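Local coordinates for extracellular solute-binding protein, family 3 (Methylophaga aminisulfidivorans MP, PDB 5SV6) that is of unknown function but has a periplasmic binding protein-like architecture and is probably connected with the methanol dehydrogenase system, at residues A[98-110]-A[253-265]. Sequence-based numbering, arbitrary orientation.
Sequences KLLKNQCDVVMGV and QSIAVRSDDQELL
V107 and A256 form an antiparallel hydrogen-bonded pair, with V107 N to A256 O at 2.8 Å, and V110 pairs likewise with S254. The register slips by one residue between them, which defines a beta bulge where the chain turns a corner at M108. Packing is tight here: V110 CG2 lies 3.7 Å from A256 CB on the face these residues share with V107, while V106 CG1 meets I255 CG2 at 3.6 Å. M108, a selenomethionine, bends alongside I255 and sets its CE 3.6 Å from I255 CD1.

Toward solvent the contact is polar and rests on R258, whose chain bends at chi3 (-68°). In the guanidinium plane, NH1 donates to both L99 O and C104 O. N102, at positive phi, is the C-prime residue of the Schellman motif ending helix 94-99, so R258 grips a helix C-terminus of this periplasmic binding protein-like fold. R258 NH2 donates a nearly straight hydrogen bond (174°) to D105 OD1 at 2.7 Å, part of a salt bridge, from above a carboxylate turned 79° from the guanidinium. D261 OD2 is a second, longer salt-bridge partner of NH2. N102 OD1 lies over one guanidinium face, toward its rim, without bonding; a water linking D105 O, R258 N and D261 OD2 sits over the centre of the opposite one. A methionine in place of R258 would probably leave D105 and D261 without their shared positive charge and the L99 and C104 carbonyls without this donor.

Strand 106-111 pairs parallel with 47-52 and antiparallel with 247-257; the C50–C104 disulfide ties the preceding loop to 47-52, while I268 of helix 262-274 packs on V106, I255 and V257.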
# COMPACT_ATOMS: atom_id res chain seq x y z
N LYS A 98 10.65 -8.17 -12.95
CA LYS A 98 11.50 -9.11 -12.24
C LYS A 98 10.91 -10.52 -12.20
O LYS A 98 11.47 -11.46 -12.78
CB LYS A 98 11.79 -8.60 -10.82
CG LYS A 98 12.84 -7.48 -10.77
CD LYS A 98 14.19 -8.01 -11.24
CE LYS A 98 15.34 -7.06 -10.91
NZ LYS A 98 15.32 -5.85 -11.77
N LEU A 99 9.78 -10.66 -11.50
CA LEU A 99 9.14 -11.98 -11.33
C LEU A 99 8.82 -12.64 -12.66
O LEU A 99 9.22 -13.78 -12.91
CB LEU A 99 7.86 -11.84 -10.51
CG LEU A 99 7.07 -13.11 -10.22
CD1 LEU A 99 7.84 -14.01 -9.27
CD2 LEU A 99 5.72 -12.75 -9.65
N LEU A 100 8.08 -11.94 -13.52
CA LEU A 100 7.65 -12.53 -14.79
C LEU A 100 8.78 -12.70 -15.79
O LEU A 100 8.59 -13.27 -16.87
CB LEU A 100 6.51 -11.72 -15.40
CG LEU A 100 5.21 -11.69 -14.59
CD1 LEU A 100 4.15 -10.80 -15.25
CD2 LEU A 100 4.69 -13.12 -14.38
N LYS A 101 9.96 -12.18 -15.45
CA LYS A 101 11.15 -12.31 -16.29
C LYS A 101 12.17 -13.25 -15.66
O LYS A 101 13.34 -13.29 -16.06
CB LYS A 101 11.79 -10.94 -16.54
CG LYS A 101 10.92 -10.04 -17.41
CD LYS A 101 11.70 -8.81 -17.87
CE LYS A 101 10.97 -8.05 -18.97
NZ LYS A 101 9.81 -7.26 -18.46
N ASN A 102 11.71 -14.01 -14.66
CA ASN A 102 12.51 -15.06 -14.04
C ASN A 102 13.77 -14.58 -13.31
O ASN A 102 14.73 -15.34 -13.17
CB ASN A 102 12.87 -16.14 -15.06
CG ASN A 102 11.65 -16.85 -15.61
OD1 ASN A 102 11.10 -17.74 -14.96
ND2 ASN A 102 11.23 -16.46 -16.80
N GLN A 103 13.76 -13.35 -12.82
CA GLN A 103 14.90 -12.80 -12.08
C GLN A 103 14.81 -13.15 -10.60
O GLN A 103 15.77 -12.97 -9.85
CB GLN A 103 14.96 -11.29 -12.23
CG GLN A 103 15.08 -10.80 -13.66
CD GLN A 103 16.36 -11.24 -14.31
OE1 GLN A 103 16.35 -12.09 -15.21
NE2 GLN A 103 17.48 -10.68 -13.87
N CYS A 104 13.64 -13.62 -10.20
CA CYS A 104 13.35 -13.98 -8.82
C CYS A 104 11.97 -14.62 -8.83
O CYS A 104 11.29 -14.63 -9.86
CB CYS A 104 13.41 -12.77 -7.87
SG CYS A 104 12.82 -11.21 -8.56
N ASP A 105 11.57 -15.16 -7.69
CA ASP A 105 10.49 -16.13 -7.65
C ASP A 105 9.30 -15.72 -6.82
O ASP A 105 8.24 -16.30 -6.94
CB ASP A 105 11.03 -17.46 -7.12
CG ASP A 105 12.15 -18.00 -7.99
OD1 ASP A 105 12.14 -17.71 -9.21
OD2 ASP A 105 13.03 -18.69 -7.45
N VAL A 106 9.47 -14.70 -5.98
CA VAL A 106 8.43 -14.31 -5.03
C VAL A 106 8.28 -12.80 -4.98
O VAL A 106 9.28 -12.09 -4.91
CB VAL A 106 8.77 -14.84 -3.62
CG1 VAL A 106 7.83 -14.25 -2.58
CG2 VAL A 106 8.73 -16.36 -3.59
N VAL A 107 7.04 -12.33 -5.04
CA VAL A 107 6.74 -10.93 -4.72
C VAL A 107 5.89 -10.88 -3.46
O VAL A 107 4.87 -11.57 -3.36
CB VAL A 107 6.07 -10.21 -5.90
CG1 VAL A 107 5.52 -8.85 -5.46
CG2 VAL A 107 7.08 -10.02 -7.03
N MSE A 108 6.29 -10.05 -2.50
CA MSE A 108 5.72 -10.13 -1.15
C MSE A 108 4.27 -9.67 -1.00
O MSE A 108 3.54 -10.20 -0.17
CB MSE A 108 6.60 -9.41 -0.13
CG MSE A 108 7.96 -10.07 0.10
SE MSE A 108 7.83 -11.96 0.64
CE MSE A 108 6.80 -11.78 2.29
N GLY A 109 3.85 -8.68 -1.78
CA GLY A 109 2.50 -8.17 -1.66
C GLY A 109 1.86 -7.71 -2.95
O GLY A 109 2.30 -6.73 -3.57
N VAL A 110 0.81 -8.41 -3.36
CA VAL A 110 -0.05 -7.97 -4.46
C VAL A 110 -1.50 -8.20 -4.03
O VAL A 110 -1.75 -8.91 -3.05
CB VAL A 110 0.22 -8.72 -5.79
CG1 VAL A 110 1.68 -8.54 -6.25
CG2 VAL A 110 -0.15 -10.20 -5.68
N GLN A 253 -4.43 -8.98 0.62
CA GLN A 253 -3.06 -9.02 0.09
C GLN A 253 -2.46 -10.42 0.12
O GLN A 253 -2.61 -11.14 1.11
CB GLN A 253 -2.18 -8.04 0.87
CG GLN A 253 -2.68 -6.60 0.81
CD GLN A 253 -2.63 -6.04 -0.60
OE1 GLN A 253 -1.56 -5.86 -1.16
NE2 GLN A 253 -3.81 -5.79 -1.18
N SER A 254 -1.75 -10.79 -0.94
CA SER A 254 -1.17 -12.13 -1.07
C SER A 254 0.28 -12.09 -1.53
O SER A 254 0.73 -11.09 -2.10
CB SER A 254 -1.95 -12.95 -2.10
OG SER A 254 -3.30 -13.14 -1.72
N ILE A 255 1.00 -13.18 -1.30
CA ILE A 255 2.30 -13.40 -1.94
C ILE A 255 2.03 -13.76 -3.39
O ILE A 255 1.04 -14.43 -3.67
CB ILE A 255 3.03 -14.61 -1.29
CG1 ILE A 255 3.17 -14.44 0.22
CG2 ILE A 255 4.37 -14.84 -1.95
CD1 ILE A 255 4.02 -13.27 0.64
N ALA A 256 2.90 -13.34 -4.31
CA ALA A 256 2.76 -13.72 -5.72
C ALA A 256 3.95 -14.53 -6.21
O ALA A 256 5.10 -14.23 -5.85
CB ALA A 256 2.59 -12.48 -6.60
N VAL A 257 3.67 -15.55 -7.02
CA VAL A 257 4.71 -16.27 -7.76
C VAL A 257 4.22 -16.38 -9.20
O VAL A 257 3.06 -16.11 -9.48
CB VAL A 257 4.95 -17.68 -7.18
CG1 VAL A 257 5.24 -17.61 -5.68
CG2 VAL A 257 3.74 -18.58 -7.42
N ARG A 258 5.09 -16.79 -10.13
CA ARG A 258 4.64 -17.05 -11.50
C ARG A 258 3.53 -18.11 -11.52
O ARG A 258 3.51 -19.00 -10.68
CB ARG A 258 5.80 -17.51 -12.38
CG ARG A 258 6.85 -16.42 -12.65
CD ARG A 258 8.01 -17.02 -13.43
NE ARG A 258 8.75 -17.98 -12.63
CZ ARG A 258 9.69 -17.64 -11.75
NH1 ARG A 258 9.98 -16.36 -11.57
NH2 ARG A 258 10.32 -18.57 -11.05
N SER A 259 2.61 -18.00 -12.48
CA SER A 259 1.43 -18.87 -12.51
C SER A 259 1.76 -20.36 -12.58
O SER A 259 1.01 -21.21 -12.08
CB SER A 259 0.52 -18.47 -13.68
OG SER A 259 -0.49 -19.44 -13.88
N ASP A 260 2.89 -20.70 -13.19
CA ASP A 260 3.29 -22.09 -13.35
C ASP A 260 4.02 -22.67 -12.13
O ASP A 260 4.31 -23.87 -12.08
CB ASP A 260 4.17 -22.23 -14.58
CG ASP A 260 5.48 -21.50 -14.43
OD1 ASP A 260 5.53 -20.29 -14.75
OD2 ASP A 260 6.45 -22.12 -13.96
N ASP A 261 4.33 -21.82 -11.15
CA ASP A 261 5.13 -22.23 -9.99
C ASP A 261 4.22 -22.74 -8.89
O ASP A 261 4.24 -22.25 -7.76
CB ASP A 261 5.97 -21.06 -9.45
CG ASP A 261 7.43 -21.16 -9.84
OD1 ASP A 261 7.79 -22.07 -10.62
OD2 ASP A 261 8.23 -20.31 -9.39
N GLN A 262 3.41 -23.74 -9.24
CA GLN A 262 2.38 -24.22 -8.34
C GLN A 262 2.95 -24.94 -7.11
O GLN A 262 2.37 -24.87 -6.03
CB GLN A 262 1.37 -25.09 -9.10
CG GLN A 262 0.50 -24.27 -10.08
CD GLN A 262 -0.49 -23.37 -9.36
OE1 GLN A 262 -1.14 -23.78 -8.39
NE2 GLN A 262 -0.60 -22.12 -9.81
N GLU A 263 4.07 -25.64 -7.27
CA GLU A 263 4.60 -26.36 -6.12
C GLU A 263 5.13 -25.38 -5.07
O GLU A 263 4.88 -25.54 -3.88
CB GLU A 263 5.69 -27.36 -6.53
CG GLU A 263 5.16 -28.61 -7.22
CD GLU A 263 4.27 -29.45 -6.31
OE1 GLU A 263 4.58 -29.59 -5.11
OE2 GLU A 263 3.26 -29.99 -6.81
N LEU A 264 5.84 -24.36 -5.54
CA LEU A 264 6.28 -23.26 -4.69
C LEU A 264 5.10 -22.60 -3.98
O LEU A 264 5.17 -22.33 -2.79
CB LEU A 264 7.03 -22.22 -5.52
CG LEU A 264 7.51 -20.95 -4.80
CD1 LEU A 264 8.49 -21.34 -3.71
CD2 LEU A 264 8.18 -20.01 -5.79
N LEU A 265 4.03 -22.34 -4.72
CA LEU A 265 2.82 -21.75 -4.15
C LEU A 265 2.25 -22.58 -3.00
O LEU A 265 1.81 -22.03 -1.98
CB LEU A 265 1.75 -21.57 -5.23
CG LEU A 265 0.42 -20.93 -4.78
CD1 LEU A 265 0.63 -19.50 -4.39
CD2 LEU A 265 -0.64 -21.03 -5.88
O HOH W 1 7.67 -17.67 -9.25